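PDB 3F5B: aminoglycoside N(6')acetyltransferase from Legionella pneumophila subsp. pneumophila, which probably transfers an acetyl group from acetyl-CoA to an amino group of aminoglycosides, as expected of a GNAT-family acetyltransferase. Local coordinates for residues 12-17 against 114-119; 148-154 against 166-170; 106-110 against 140-144. All blocks are in the same frame, centred on the assembly; numbering follows the deposited sequence. Where two conformers were deposited one is given.

Interaction 1 of 3, residues 12-17 against 114-119; sequences EFRFCF and QMIHEF. With PO4 (phosphate ion), chain B; ACT (acetate ion), chain C.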
ATOM      1  N   GLU A  12      -5.715   5.657  20.393  1.00 41.17           N
ATOM      2  CA  GLU A  12      -4.709   4.836  19.740  1.00 41.09           C
ATOM      3  C   GLU A  12      -5.243   4.249  18.426  1.00 39.55           C
ATOM      4  O   GLU A  12      -6.259   4.719  17.908  1.00 40.34           O
ATOM      5  CB  GLU A  12      -4.224   3.739  20.683  1.00 41.60           C
ATOM      6  CG  GLU A  12      -5.322   2.988  21.397  1.00 43.72           C
ATOM      7  CD  GLU A  12      -4.775   1.844  22.263  1.00 44.86           C
ATOM      8  OE1 GLU A  12      -5.403   0.759  22.263  1.00 45.45           O
ATOM      9  OE2 GLU A  12      -3.727   2.024  22.936  1.00 44.74           O
ATOM     10  N   PHE A  13      -4.580   3.221  17.902  1.00 36.47           N
ATOM     11  CA  PHE A  13      -4.881   2.732  16.561  1.00 33.75           C
ATOM     12  C   PHE A  13      -6.126   1.853  16.488  1.00 32.35           C
ATOM     13  O   PHE A  13      -6.325   0.992  17.324  1.00 31.86           O
ATOM     14  CB  PHE A  13      -3.697   1.952  15.987  1.00 34.67           C
ATOM     15  CG  PHE A  13      -2.481   2.795  15.679  1.00 35.21           C
ATOM     16  CD1 PHE A  13      -2.414   4.145  16.042  1.00 35.66           C
ATOM     17  CD2 PHE A  13      -1.389   2.217  15.063  1.00 34.65           C
ATOM     18  CE1 PHE A  13      -1.269   4.890  15.786  1.00 36.92           C
ATOM     19  CE2 PHE A  13      -0.250   2.947  14.796  1.00 36.49           C
ATOM     20  CZ  PHE A  13      -0.173   4.276  15.156  1.00 36.89           C
ATOM     21  N   ARG A  14      -6.929   2.048  15.448  1.00 29.86           N
ATOM     22  CA  ARG A  14      -8.128   1.257  15.218  1.00 27.15           C
ATOM     23  C   ARG A  14      -7.827  -0.101  14.536  1.00 26.03           C
ATOM     24  O   ARG A  14      -8.460  -1.103  14.832  1.00 26.35           O
ATOM     25  CB  ARG A  14      -9.107   2.059  14.339  1.00 28.29           C
ATOM     26  CG  ARG A  14     -10.457   1.354  14.123  1.00 29.16           C
ATOM     27  CD  ARG A  14     -11.244   2.040  12.984  1.00 29.69           C
ATOM     28  NE  ARG A  14     -12.435   1.274  12.617  1.00 29.64           N
ATOM     29  CZ  ARG A  14     -13.533   1.822  12.086  1.00 30.07           C
ATOM     30  NH1 ARG A  14     -13.585   3.143  11.895  1.00 27.39           N
ATOM     31  NH2 ARG A  14     -14.586   1.057  11.800  1.00 28.78           N
ATOM     32  N   PHE A  15      -6.887  -0.105  13.605  1.00 24.71           N
ATOM     33  CA  PHE A  15      -6.640  -1.244  12.743  1.00 26.00           C
ATOM     34  C   PHE A  15      -5.425  -2.091  13.135  1.00 27.09           C
ATOM     35  O   PHE A  15      -4.504  -1.611  13.820  1.00 25.72           O
ATOM     36  CB  PHE A  15      -6.441  -0.772  11.297  1.00 26.83           C
ATOM     37  CG  PHE A  15      -7.555   0.099  10.787  1.00 26.78           C
ATOM     38  CD1 PHE A  15      -8.868  -0.372  10.779  1.00 25.95           C
ATOM     39  CD2 PHE A  15      -7.286   1.369  10.297  1.00 26.75           C
ATOM     40  CE1 PHE A  15      -9.894   0.426  10.270  1.00 25.01           C
ATOM     41  CE2 PHE A  15      -8.310   2.185   9.816  1.00 26.78           C
ATOM     42  CZ  PHE A  15      -9.606   1.713   9.811  1.00 26.41           C
ATOM     43  N   CYS A  16      -5.452  -3.339  12.667  1.00 26.62           N
ATOM     44  CA  CYS A  16      -4.423  -4.334  12.931  1.00 29.65           C
ATOM     45  C   CYS A  16      -3.903  -4.795  11.580  1.00 27.98           C
ATOM     46  O   CYS A  16      -4.683  -4.914  10.629  1.00 28.62           O
ATOM     47  CB  CYS A  16      -5.056  -5.521  13.658  1.00 33.01           C
ATOM     48  SG  CYS A  16      -3.888  -6.821  14.061  1.00 42.38           S
ATOM     49  N   PHE A  17      -2.604  -5.037  11.478  1.00 25.77           N
ATOM     50  CA  PHE A  17      -2.001  -5.457  10.200  1.00 25.52           C
ATOM     51  C   PHE A  17      -1.128  -6.695  10.435  1.00 25.71           C
ATOM     52  O   PHE A  17      -0.397  -6.774  11.441  1.00 26.02           O
ATOM     53  CB  PHE A  17      -1.148  -4.314   9.587  1.00 24.40           C
ATOM     54  CG  PHE A  17      -1.892  -3.007   9.457  1.00 24.82           C
ATOM     55  CD1 PHE A  17      -2.621  -2.728   8.315  1.00 23.02           C
ATOM     56  CD2 PHE A  17      -1.857  -2.054  10.502  1.00 25.12           C
ATOM     57  CE1 PHE A  17      -3.333  -1.474   8.186  1.00 24.49           C
ATOM     58  CE2 PHE A  17      -2.575  -0.824  10.410  1.00 24.18           C
ATOM     59  CZ  PHE A  17      -3.331  -0.539   9.261  1.00 24.16           C
ATOM     60  N   GLN A 114      -6.499   7.153   7.479  1.00 25.39           N
ATOM     61  CA  GLN A 114      -6.184   6.645   8.791  1.00 24.45           C
ATOM     62  C   GLN A 114      -5.494   5.288   8.641  1.00 25.44           C
ATOM     63  O   GLN A 114      -4.536   4.999   9.327  1.00 25.31           O
ATOM     64  CB  GLN A 114      -7.444   6.505   9.641  1.00 26.92           C
ATOM     65  CG  GLN A 114      -7.150   6.006  11.074  1.00 28.67           C
ATOM     66  CD  GLN A 114      -8.398   5.906  11.929  1.00 31.39           C
ATOM     67  OE1 GLN A 114      -9.428   6.490  11.595  1.00 30.91           O
ATOM     68  NE2 GLN A 114      -8.313   5.166  13.045  1.00 29.79           N
HETATM   69  N   MSE A 115      -6.005   4.446   7.767  1.00 24.16           N
HETATM   70  CA  MSE A 115      -5.384   3.116   7.593  1.00 26.32           C
HETATM   71  C   MSE A 115      -3.946   3.231   7.094  1.00 26.86           C
HETATM   72  O   MSE A 115      -3.042   2.513   7.587  1.00 24.17           O
HETATM   73  CB  MSE A 115      -6.197   2.232   6.653  1.00 25.84           C
HETATM   74  CG  MSE A 115      -5.745   0.746   6.674  1.00 29.52           C
HETATM   75 SE   MSE A 115      -5.930  -0.036   4.895  0.80 30.74          SE
HETATM   76  CE  MSE A 115      -4.641   1.077   4.023  1.00 32.26           C
ATOM     77  N   ILE A 116      -3.741   4.110   6.106  1.00 24.34           N
ATOM     78  CA  ILE A 116      -2.400   4.350   5.592  1.00 26.09           C
ATOM     79  C   ILE A 116      -1.471   4.770   6.735  1.00 25.90           C
ATOM     80  O   ILE A 116      -0.394   4.177   6.918  1.00 25.81           O
ATOM     81  CB  ILE A 116      -2.396   5.429   4.454  1.00 25.74           C
ATOM     82  CG1 ILE A 116      -3.054   4.877   3.174  1.00 25.96           C
ATOM     83  CG2 ILE A 116      -0.965   5.965   4.228  1.00 26.79           C
ATOM     84  CD1 ILE A 116      -3.426   5.932   2.141  1.00 24.37           C
ATOM     85  N   HIS A 117      -1.888   5.770   7.512  1.00 25.66           N
ATOM     86  CA  HIS A 117      -1.052   6.261   8.608  1.00 26.38           C
ATOM     87  C   HIS A 117      -0.785   5.199   9.665  1.00 26.60           C
ATOM     88  O   HIS A 117       0.363   5.028  10.116  1.00 24.50           O
ATOM     89  CB  HIS A 117      -1.623   7.503   9.266  1.00 27.68           C
ATOM     90  CG  HIS A 117      -1.590   8.715   8.384  1.00 28.21           C
ATOM     91  ND1 HIS A 117      -2.217   9.888   8.727  1.00 27.53           N
ATOM     92  CD2 HIS A 117      -1.039   8.921   7.163  1.00 27.80           C
ATOM     93  CE1 HIS A 117      -2.041  10.777   7.763  1.00 28.26           C
ATOM     94  NE2 HIS A 117      -1.317  10.218   6.808  1.00 29.40           N
ATOM     95  N   GLU A 118      -1.822   4.468  10.042  1.00 22.26           N
ATOM     96  CA  GLU A 118      -1.613   3.402  11.039  1.00 22.73           C
ATOM     97  C   GLU A 118      -0.720   2.274  10.523  1.00 22.91           C
ATOM     98  O   GLU A 118       0.064   1.692  11.272  1.00 24.43           O
ATOM     99  CB  GLU A 118      -2.957   2.853  11.509  1.00 23.73           C
ATOM    100  CG  GLU A 118      -3.757   3.858  12.371  1.00 23.55           C
ATOM    101  CD  GLU A 118      -5.021   3.221  12.947  1.00 25.16           C
ATOM    102  OE1 GLU A 118      -5.229   2.032  12.657  1.00 25.92           O
ATOM    103  OE2 GLU A 118      -5.806   3.894  13.672  1.00 23.62           O
ATOM    104  N   PHE A 119      -0.835   1.936   9.248  1.00 22.78           N
ATOM    105  CA  PHE A 119       0.039   0.898   8.681  1.00 23.60           C
ATOM    106  C   PHE A 119       1.512   1.314   8.717  1.00 24.25           C
ATOM    107  O   PHE A 119       2.386   0.551   9.185  1.00 22.09           O
ATOM    108  CB  PHE A 119      -0.402   0.564   7.273  1.00 25.16           C
ATOM    109  CG  PHE A 119       0.464  -0.459   6.574  1.00 27.14           C
ATOM    110  CD1 PHE A 119       0.509  -1.791   7.009  1.00 26.86           C
ATOM    111  CD2 PHE A 119       1.220  -0.090   5.470  1.00 28.74           C
ATOM    112  CE1 PHE A 119       1.312  -2.743   6.345  1.00 28.77           C
ATOM    113  CE2 PHE A 119       2.030  -1.043   4.793  1.00 29.29           C
ATOM    114  CZ  PHE A 119       2.070  -2.360   5.231  1.00 28.61           C
TER
HETATM  115  P   PO4 B 180     -17.311   4.061  11.668  1.00 39.37           P
HETATM  116  O1  PO4 B 180     -18.337   2.965  11.350  1.00 35.92           O
HETATM  117  O2  PO4 B 180     -16.820   3.812  13.078  1.00 38.52           O
HETATM  118  O3  PO4 B 180     -16.156   3.909  10.692  1.00 39.31           O
HETATM  119  O4  PO4 B 180     -17.849   5.465  11.566  1.00 37.61           O
HETATM  120  C   ACT C 181     -17.280   0.816   9.143  1.00 42.49           C
HETATM  121  O   ACT C 181     -17.145   0.643  10.390  1.00 39.59           O
HETATM  122  OXT ACT C 181     -18.168   0.094   8.604  1.00 43.64           O
HETATM  123  CH3 ACT C 181     -16.495   1.856   8.363  1.00 39.81           C
HETATM  124  O   HOH W   1     -12.088   5.505  12.296  1.00 33.68           O
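Glu118 OE2 accepts two hydrogen bonds, from opposite faces of its carboxylate plane. Arg14 N reaches Glu118 OE2 on the syn side, tilted from the plane, at 2.8 Å; Gln114 NE2 reaches the same OE2 from above the plane at 2.9 Å. The Gln114 bond is almost straight (178°), and OE2 lies in the plane of that amide. Glu118 OE1 uses its syn lone pair for Phe15 N, 2.9 Å away. Three N-H groups thus hold the buried carboxylate and fix its rotation. The Glu118 chain runs extended past Phe13 in the opposite direction, with CG over one ring face, 3.9 Å from the Phe13 centroid. The Phe13 ring and the Glu118 carboxylate are nearly parallel, 9° apart.

Further along, Phe17 lies over the helix backbone. The edge of Phe119 meets the face of Phe17, with planes at 62°, and Phe119 CB also sits over that face. Met115 CG touches the Phe17 edge, 3.6 Å from Phe17 CE1. Arg14 leads outward to phosphate and acetate ions, and a water joins its NH1 to Gln114 OE1. Its NE forms a salt bridge with Asp71. These three donors would probably stabilise the charged form of Glu118.

Interaction 2 of 3, residues 148-154 against 166-170; sequences AGFEIIG and YKMKL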
ATOM      1  N   ALA A 148      -3.262  12.006   2.742  1.00 26.12           N
ATOM      2  CA  ALA A 148      -2.411  11.285   3.676  1.00 26.76           C
ATOM      3  C   ALA A 148      -1.050  11.946   3.823  1.00 27.48           C
ATOM      4  O   ALA A 148      -0.295  11.610   4.730  1.00 28.31           O
ATOM      5  CB  ALA A 148      -2.264   9.800   3.249  1.00 27.55           C
ATOM      6  N   GLY A 149      -0.752  12.921   2.972  1.00 26.92           N
ATOM      7  CA  GLY A 149       0.535  13.612   3.071  1.00 28.17           C
ATOM      8  C   GLY A 149       1.553  13.243   2.010  1.00 28.75           C
ATOM      9  O   GLY A 149       2.673  13.764   2.033  1.00 29.05           O
ATOM     10  N   PHE A 150       1.187  12.348   1.084  1.00 28.49           N
ATOM     11  CA  PHE A 150       2.080  12.026  -0.046  1.00 28.11           C
ATOM     12  C   PHE A 150       2.184  13.206  -1.014  1.00 29.26           C
ATOM     13  O   PHE A 150       1.189  13.872  -1.304  1.00 27.60           O
ATOM     14  CB  PHE A 150       1.594  10.800  -0.829  1.00 27.54           C
ATOM     15  CG  PHE A 150       1.880   9.473  -0.155  1.00 28.41           C
ATOM     16  CD1 PHE A 150       3.046   8.767  -0.445  1.00 27.87           C
ATOM     17  CD2 PHE A 150       0.954   8.918   0.733  1.00 29.13           C
ATOM     18  CE1 PHE A 150       3.325   7.546   0.141  1.00 28.68           C
ATOM     19  CE2 PHE A 150       1.201   7.679   1.351  1.00 29.88           C
ATOM     20  CZ  PHE A 150       2.396   6.979   1.053  1.00 30.54           C
ATOM     21  N   GLU A 151       3.379  13.446  -1.536  1.00 29.22           N
ATOM     22  CA  GLU A 151       3.577  14.513  -2.510  1.00 30.72           C
ATOM     23  C   GLU A 151       4.050  13.949  -3.854  1.00 29.44           C
ATOM     24  O   GLU A 151       4.868  13.042  -3.880  1.00 29.44           O
ATOM     25  CB  GLU A 151       4.593  15.532  -1.972  1.00 34.67           C
ATOM     26  CG  GLU A 151       4.004  16.437  -0.888  1.00 37.95           C
ATOM     27  CD  GLU A 151       4.962  17.531  -0.432  1.00 41.27           C
ATOM     28  OE1 GLU A 151       6.201  17.292  -0.389  1.00 42.92           O
ATOM     29  OE2 GLU A 151       4.470  18.636  -0.105  1.00 42.60           O
ATOM     30  N   ILE A 152       3.512  14.470  -4.955  1.00 28.48           N
ATOM     31  CA  ILE A 152       3.914  14.045  -6.310  1.00 28.51           C
ATOM     32  C   ILE A 152       5.345  14.470  -6.551  1.00 28.33           C
ATOM     33  O   ILE A 152       5.685  15.654  -6.432  1.00 25.65           O
ATOM     34  CB  ILE A 152       2.977  14.613  -7.391  1.00 28.73           C
ATOM     35  CG1 ILE A 152       1.550  14.071  -7.208  1.00 28.68           C
ATOM     36  CG2 ILE A 152       3.490  14.293  -8.812  1.00 30.32           C
ATOM     37  CD1 ILE A 152       0.464  14.906  -7.980  1.00 27.33           C
ATOM     38  N   ILE A 153       6.216  13.513  -6.828  1.00 27.60           N
ATOM     39  CA  ILE A 153       7.597  13.906  -7.094  1.00 29.15           C
ATOM     40  C   ILE A 153       8.013  13.665  -8.547  1.00 29.32           C
ATOM     41  O   ILE A 153       9.115  14.039  -8.952  1.00 30.24           O
ATOM     42  CB  ILE A 153       8.608  13.251  -6.120  1.00 29.99           C
ATOM     43  CG1 ILE A 153       8.497  11.733  -6.146  1.00 28.32           C
ATOM     44  CG2 ILE A 153       8.415  13.799  -4.675  1.00 30.68           C
ATOM     45  CD1 ILE A 153       9.772  10.998  -5.709  1.00 29.94           C
ATOM     46  N   GLY A 154       7.134  13.058  -9.330  1.00 28.98           N
ATOM     47  CA  GLY A 154       7.441  12.840 -10.739  1.00 28.63           C
ATOM     48  C   GLY A 154       6.348  12.070 -11.423  1.00 27.60           C
ATOM     49  O   GLY A 154       5.361  11.668 -10.784  1.00 27.78           O
ATOM     50  N   TYR A 166       1.898   8.691 -11.358  1.00 26.33           N
ATOM     51  CA  TYR A 166       2.673   9.593 -10.519  1.00 27.12           C
ATOM     52  C   TYR A 166       3.613   8.764  -9.648  1.00 27.94           C
ATOM     53  O   TYR A 166       3.267   7.673  -9.250  1.00 28.23           O
ATOM     54  CB  TYR A 166       1.756  10.357  -9.566  1.00 28.10           C
ATOM     55  CG  TYR A 166       0.971  11.505 -10.188  1.00 28.53           C
ATOM     56  CD1 TYR A 166       1.609  12.465 -10.971  1.00 29.25           C
ATOM     57  CD2 TYR A 166      -0.403  11.642  -9.948  1.00 29.88           C
ATOM     58  CE1 TYR A 166       0.894  13.551 -11.530  1.00 29.29           C
ATOM     59  CE2 TYR A 166      -1.152  12.728 -10.497  1.00 29.85           C
ATOM     60  CZ  TYR A 166      -0.486  13.665 -11.277  1.00 29.23           C
ATOM     61  OH  TYR A 166      -1.175  14.698 -11.814  1.00 30.09           O
ATOM     62  N   LYS A 167       4.780   9.311  -9.340  1.00 28.17           N
ATOM     63  CA  LYS A 167       5.590   8.808  -8.260  1.00 29.41           C
ATOM     64  C   LYS A 167       5.303   9.757  -7.099  1.00 29.33           C
ATOM     65  O   LYS A 167       5.412  10.981  -7.264  1.00 29.15           O
ATOM     66  CB  LYS A 167       7.059   8.865  -8.659  1.00 31.53           C
ATOM     67  CG  LYS A 167       7.851   7.655  -8.211  1.00 37.03           C
ATOM     68  CD  LYS A 167       9.359   7.831  -8.397  1.00 38.22           C
ATOM     69  CE  LYS A 167      10.106   6.784  -7.589  1.00 40.88           C
ATOM     70  NZ  LYS A 167      11.315   7.408  -6.933  1.00 42.36           N
HETATM   71  N   MSE A 168       4.899   9.212  -5.948  1.00 28.21           N
HETATM   72  CA  MSE A 168       4.521  10.043  -4.795  1.00 26.95           C
HETATM   73  C   MSE A 168       5.318   9.598  -3.589  1.00 27.12           C
HETATM   74  O   MSE A 168       5.630   8.420  -3.467  1.00 26.95           O
HETATM   75  CB  MSE A 168       3.019   9.932  -4.512  1.00 26.13           C
HETATM   76  CG  MSE A 168       2.161  10.297  -5.727  1.00 25.57           C
HETATM   77 SE   MSE A 168       0.255  10.260  -5.459  0.70 23.77          SE
HETATM   78  CE  MSE A 168       0.116  11.774  -4.304  1.00 25.91           C
ATOM     79  N   LYS A 169       5.637  10.534  -2.702  1.00 26.60           N
ATOM     80  CA  LYS A 169       6.565  10.266  -1.618  1.00 28.76           C
ATOM     81  C   LYS A 169       6.017  10.840  -0.311  1.00 29.36           C
ATOM     82  O   LYS A 169       5.421  11.947  -0.302  1.00 29.33           O
ATOM     83  CB  LYS A 169       7.942  10.868  -1.963  1.00 28.83           C
ATOM     84  CG  LYS A 169       8.984  10.832  -0.847  1.00 31.58           C
ATOM     85  CD  LYS A 169      10.239  11.673  -1.180  1.00 33.42           C
ATOM     86  CE  LYS A 169      10.051  13.135  -0.808  1.00 35.38           C
ATOM     87  NZ  LYS A 169      11.171  14.091  -1.240  1.00 36.63           N
ATOM     88  N   LEU A 170       6.192  10.075   0.769  1.00 29.34           N
ATOM     89  CA  LEU A 170       5.813  10.518   2.115  0.50 29.79           C
ATOM     90  C   LEU A 170       6.996  10.417   3.070  1.00 29.61           C
ATOM     91  O   LEU A 170       7.675   9.395   3.101  1.00 28.77           O
ATOM     92  CB  LEU A 170       4.633   9.693   2.639  0.50 29.45           C
ATOM     93  CG  LEU A 170       4.136   9.925   4.072  0.50 29.88           C
ATOM     94  CD1 LEU A 170       3.727  11.367   4.284  0.50 30.05           C
ATOM     95  CD2 LEU A 170       2.970   9.001   4.353  0.50 29.74           C
TER
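Phe150 and Leu170 form the tightly packed end of this strand pair. Leu170 CB stands over one face of the Phe150 ring, 3.6 Å from its centroid, and Leu170 CD2 reaches the ring near CE2. With CG beside the backbone N (chi1 -77°), the Phe150 ring turns inward, and Val130, Ile132 and Ile116 also touch it. Met168 lies next to it, its CE 3.9 Å from Phe150 CB. Leu170 CD1 packs on the carbonyl of Gly149, which has positive phi and follows helix 139-148 in a Schellman motif.

The outer end is more exposed. Ile152 lays CD1 over the centre of the Tyr166 ring, 3.6 Å from the centroid, while Ile152 CG2 touches Tyr166 CD1 at 3.4 Å. Ile153, at the bulge, rests loosely against Lys167 and Lys169, with Ile153 CG2 4.0 Å from Lys169 CB. The amine of Lys167 bonds to Tyr90 OH. The Glu151 carboxylate and the Lys169 amine stay apart.

Backbone bonds join both ends. Glu151 and Lys169 bond in both directions. Lys167 O accepts from Ile153 N at 2.7 Å and weakly from Gly154 N at 3.4 Å, and Lys167 N returns a bond to Gly154 O. Two residues opposite one make this a classic beta bulge, set in the antiparallel pair of edge strand 151-158 and strand 164-171 of the GNAT sheet.

Interaction 3 of 3, residues 106-110 against 140-144; sequences YIGKG and RAVHV. With EDO (1,2-ethanediol), chain I.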
ATOM      1  N   TYR A 106     -15.506   0.032   3.394  1.00 27.79           N
ATOM      2  CA  TYR A 106     -14.289   0.577   4.005  1.00 28.54           C
ATOM      3  C   TYR A 106     -13.572   1.631   3.185  1.00 28.81           C
ATOM      4  O   TYR A 106     -12.457   2.013   3.512  1.00 29.34           O
ATOM      5  CB  TYR A 106     -13.322  -0.561   4.403  1.00 27.22           C
ATOM      6  CG  TYR A 106     -13.742  -1.225   5.701  1.00 27.22           C
ATOM      7  CD1 TYR A 106     -14.749  -2.185   5.725  1.00 25.84           C
ATOM      8  CD2 TYR A 106     -13.150  -0.849   6.916  1.00 26.70           C
ATOM      9  CE1 TYR A 106     -15.153  -2.783   6.937  1.00 26.82           C
ATOM     10  CE2 TYR A 106     -13.553  -1.416   8.128  1.00 26.84           C
ATOM     11  CZ  TYR A 106     -14.539  -2.385   8.128  1.00 26.44           C
ATOM     12  OH  TYR A 106     -14.888  -2.948   9.318  1.00 24.75           O
ATOM     13  N   ILE A 107     -14.224   2.120   2.132  1.00 29.31           N
ATOM     14  CA  ILE A 107     -13.561   2.926   1.094  1.00 31.29           C
ATOM     15  C   ILE A 107     -13.464   4.445   1.378  1.00 31.15           C
ATOM     16  O   ILE A 107     -12.865   5.212   0.590  1.00 31.52           O
ATOM     17  CB  ILE A 107     -14.281   2.657  -0.253  1.00 34.16           C
ATOM     18  CG1 ILE A 107     -13.304   2.137  -1.286  1.00 35.56           C
ATOM     19  CG2 ILE A 107     -15.244   3.787  -0.677  1.00 32.46           C
ATOM     20  CD1 ILE A 107     -13.363   0.665  -1.367  1.00 36.67           C
ATOM     21  N   GLY A 108     -14.009   4.854   2.520  1.00 28.96           N
ATOM     22  CA  GLY A 108     -14.057   6.259   2.906  1.00 29.11           C
ATOM     23  C   GLY A 108     -12.677   6.874   2.804  1.00 29.35           C
ATOM     24  O   GLY A 108     -11.695   6.245   3.159  1.00 26.95           O
ATOM     25  N   LYS A 109     -12.604   8.116   2.336  1.00 28.05           N
ATOM     26  CA  LYS A 109     -11.307   8.758   2.163  1.00 28.82           C
ATOM     27  C   LYS A 109     -10.630   8.942   3.517  1.00 28.89           C
ATOM     28  O   LYS A 109      -9.449   8.643   3.665  1.00 28.90           O
ATOM     29  CB  LYS A 109     -11.460  10.097   1.437  1.00 29.36           C
ATOM     30  CG  LYS A 109     -11.946   9.955  -0.004  1.00 31.10           C
ATOM     31  CD  LYS A 109     -12.035  11.329  -0.666  1.00 33.22           C
ATOM     32  CE  LYS A 109     -13.441  11.797  -0.902  1.00 33.62           C
ATOM     33  NZ  LYS A 109     -14.306  11.655   0.293  1.00 36.64           N
ATOM     34  N   GLY A 110     -11.380   9.416   4.511  1.00 27.97           N
ATOM     35  CA  GLY A 110     -10.809   9.646   5.845  1.00 27.03           C
ATOM     36  C   GLY A 110     -10.358   8.335   6.486  1.00 26.95           C
ATOM     37  O   GLY A 110      -9.293   8.267   7.113  1.00 26.27           O
ATOM     38  N   ARG A 140      -9.291   9.357  -7.548  1.00 30.39           N
ATOM     39  CA  ARG A 140      -9.603   9.173  -6.125  1.00 30.27           C
ATOM     40  C   ARG A 140      -8.397   8.745  -5.287  1.00 30.38           C
ATOM     41  O   ARG A 140      -8.207   9.232  -4.161  1.00 28.51           O
ATOM     42  CB  ARG A 140     -10.709   8.147  -5.946  1.00 32.06           C
ATOM     43  CG  ARG A 140     -11.394   8.233  -4.591  1.00 33.90           C
ATOM     44  CD  ARG A 140     -12.515   7.209  -4.517  1.00 34.51           C
ATOM     45  NE  ARG A 140     -13.355   7.361  -3.320  1.00 35.04           N
ATOM     46  CZ  ARG A 140     -13.072   6.800  -2.146  1.00 35.26           C
ATOM     47  NH1 ARG A 140     -13.893   6.975  -1.104  1.00 32.07           N
ATOM     48  NH2 ARG A 140     -11.962   6.053  -2.028  1.00 34.03           N
ATOM     49  N   ALA A 141      -7.623   7.793  -5.811  1.00 28.77           N
ATOM     50  CA  ALA A 141      -6.396   7.347  -5.135  1.00 28.28           C
ATOM     51  C   ALA A 141      -5.408   8.507  -4.954  1.00 27.51           C
ATOM     52  O   ALA A 141      -4.890   8.729  -3.856  1.00 26.79           O
ATOM     53  CB  ALA A 141      -5.754   6.198  -5.921  1.00 29.06           C
ATOM     54  N   VAL A 142      -5.190   9.280  -6.030  1.00 26.36           N
ATOM     55  CA  VAL A 142      -4.264  10.409  -5.988  1.00 25.65           C
ATOM     56  C   VAL A 142      -4.709  11.358  -4.871  1.00 26.57           C
ATOM     57  O   VAL A 142      -3.891  11.869  -4.089  1.00 25.70           O
ATOM     58  CB  VAL A 142      -4.248  11.170  -7.368  1.00 25.25           C
ATOM     59  CG1 VAL A 142      -3.609  12.552  -7.267  1.00 24.89           C
ATOM     60  CG2 VAL A 142      -3.588  10.322  -8.468  1.00 23.24           C
ATOM     61  N   HIS A 143      -6.016  11.611  -4.830  1.00 27.78           N
ATOM     62  CA  HIS A 143      -6.608  12.507  -3.840  1.00 28.03           C
ATOM     63  C   HIS A 143      -6.426  11.999  -2.394  1.00 26.56           C
ATOM     64  O   HIS A 143      -5.990  12.733  -1.495  1.00 24.53           O
ATOM     65  CB  HIS A 143      -8.096  12.714  -4.140  1.00 28.56           C
ATOM     66  CG  HIS A 143      -8.771  13.606  -3.151  1.00 31.39           C
ATOM     67  ND1 HIS A 143      -8.750  14.979  -3.259  1.00 31.47           N
ATOM     68  CD2 HIS A 143      -9.431  13.328  -2.002  1.00 31.62           C
ATOM     69  CE1 HIS A 143      -9.404  15.507  -2.240  1.00 32.20           C
ATOM     70  NE2 HIS A 143      -9.823  14.528  -1.463  1.00 32.93           N
ATOM     71  N   VAL A 144      -6.778  10.745  -2.173  1.00 25.40           N
ATOM     72  CA  VAL A 144      -6.528  10.122  -0.854  1.00 26.81           C
ATOM     73  C   VAL A 144      -5.049  10.168  -0.475  1.00 25.67           C
ATOM     74  O   VAL A 144      -4.702  10.522   0.643  1.00 26.04           O
ATOM     75  CB  VAL A 144      -7.039   8.667  -0.841  1.00 27.32           C
ATOM     76  CG1 VAL A 144      -6.511   7.910   0.352  1.00 28.65           C
ATOM     77  CG2 VAL A 144      -8.583   8.638  -0.950  1.00 25.94           C
TER
HETATM   78  C1  EDO I 187      -8.105   5.298  -3.109  1.00 47.56           C
HETATM   79  O1  EDO I 187      -9.458   5.317  -3.616  1.00 45.53           O
HETATM   80  C2  EDO I 187      -7.765   3.925  -2.533  1.00 48.79           C
HETATM   81  O2  EDO I 187      -6.482   3.455  -2.989  1.00 49.43           O
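Ile107 O is gripped by both terminal nitrogens of Arg140. Arg140 NH1 lies 2.7 Å and NH2 2.9 Å from Ile107 O. The oxygen sits close to the guanidinium plane for both. NH2 approaches in the carbonyl plane, whereas NH1 stands well above it. Neither bond is straight (145° for NH1, 133° for NH2), as expected when two N-H groups of one guanidinium share a single oxygen. Arg140 spans the distance with a chain extended from CG to NE, its CG anti to the backbone N (chi1 -161°). Arg140 NH2 also donates to O1 of an ethanediol, 3.1 Å away and near the same plane.

The remaining contacts are van der Waals. Lys109 CG lies over one face of the guanidinium, off centre, and also touches Val144 CG2 at 3.7 Å. Lys109 CD then meets His143 CD2 at 3.5 Å. Ile107 CG2 packs against Arg140 NH1. Val144 continues inward to Ser112 and Ile116.

Gly108 is the N-cap of helix 109-123. The contact joins the turn into this helix to helix 139-148. The turn after strand 94-101 runs into Gly-Lys-Gly, consistent with the GNAT turn that, in relatives, binds the pyrophosphate of acetyl-CoA; no cofactor is bound here.

In the fold
From the N terminus, residues 12-17 lead into edge strand 15-19, and interaction 1 closes a long loop when helix 109-123 packs against them. Interaction 3 opens at 106-110, within that loop, and closes at 140-144, beyond it, so interactions 1 and 3 cross. They touch where Ile116 meets Val144. Interaction 2 follows both in series and closes a short excursion, with 11 residues between 148-154 and 166-170. It touches interaction 1 through His117 and Ala148, and interaction 3 where Tyr166 meets Val142. Interaction 1 ties one outermost strand to helix 109-123, interaction 3 ties that helix to helix 139-148, and interaction 2 ties the other outermost strand to strand 164-171.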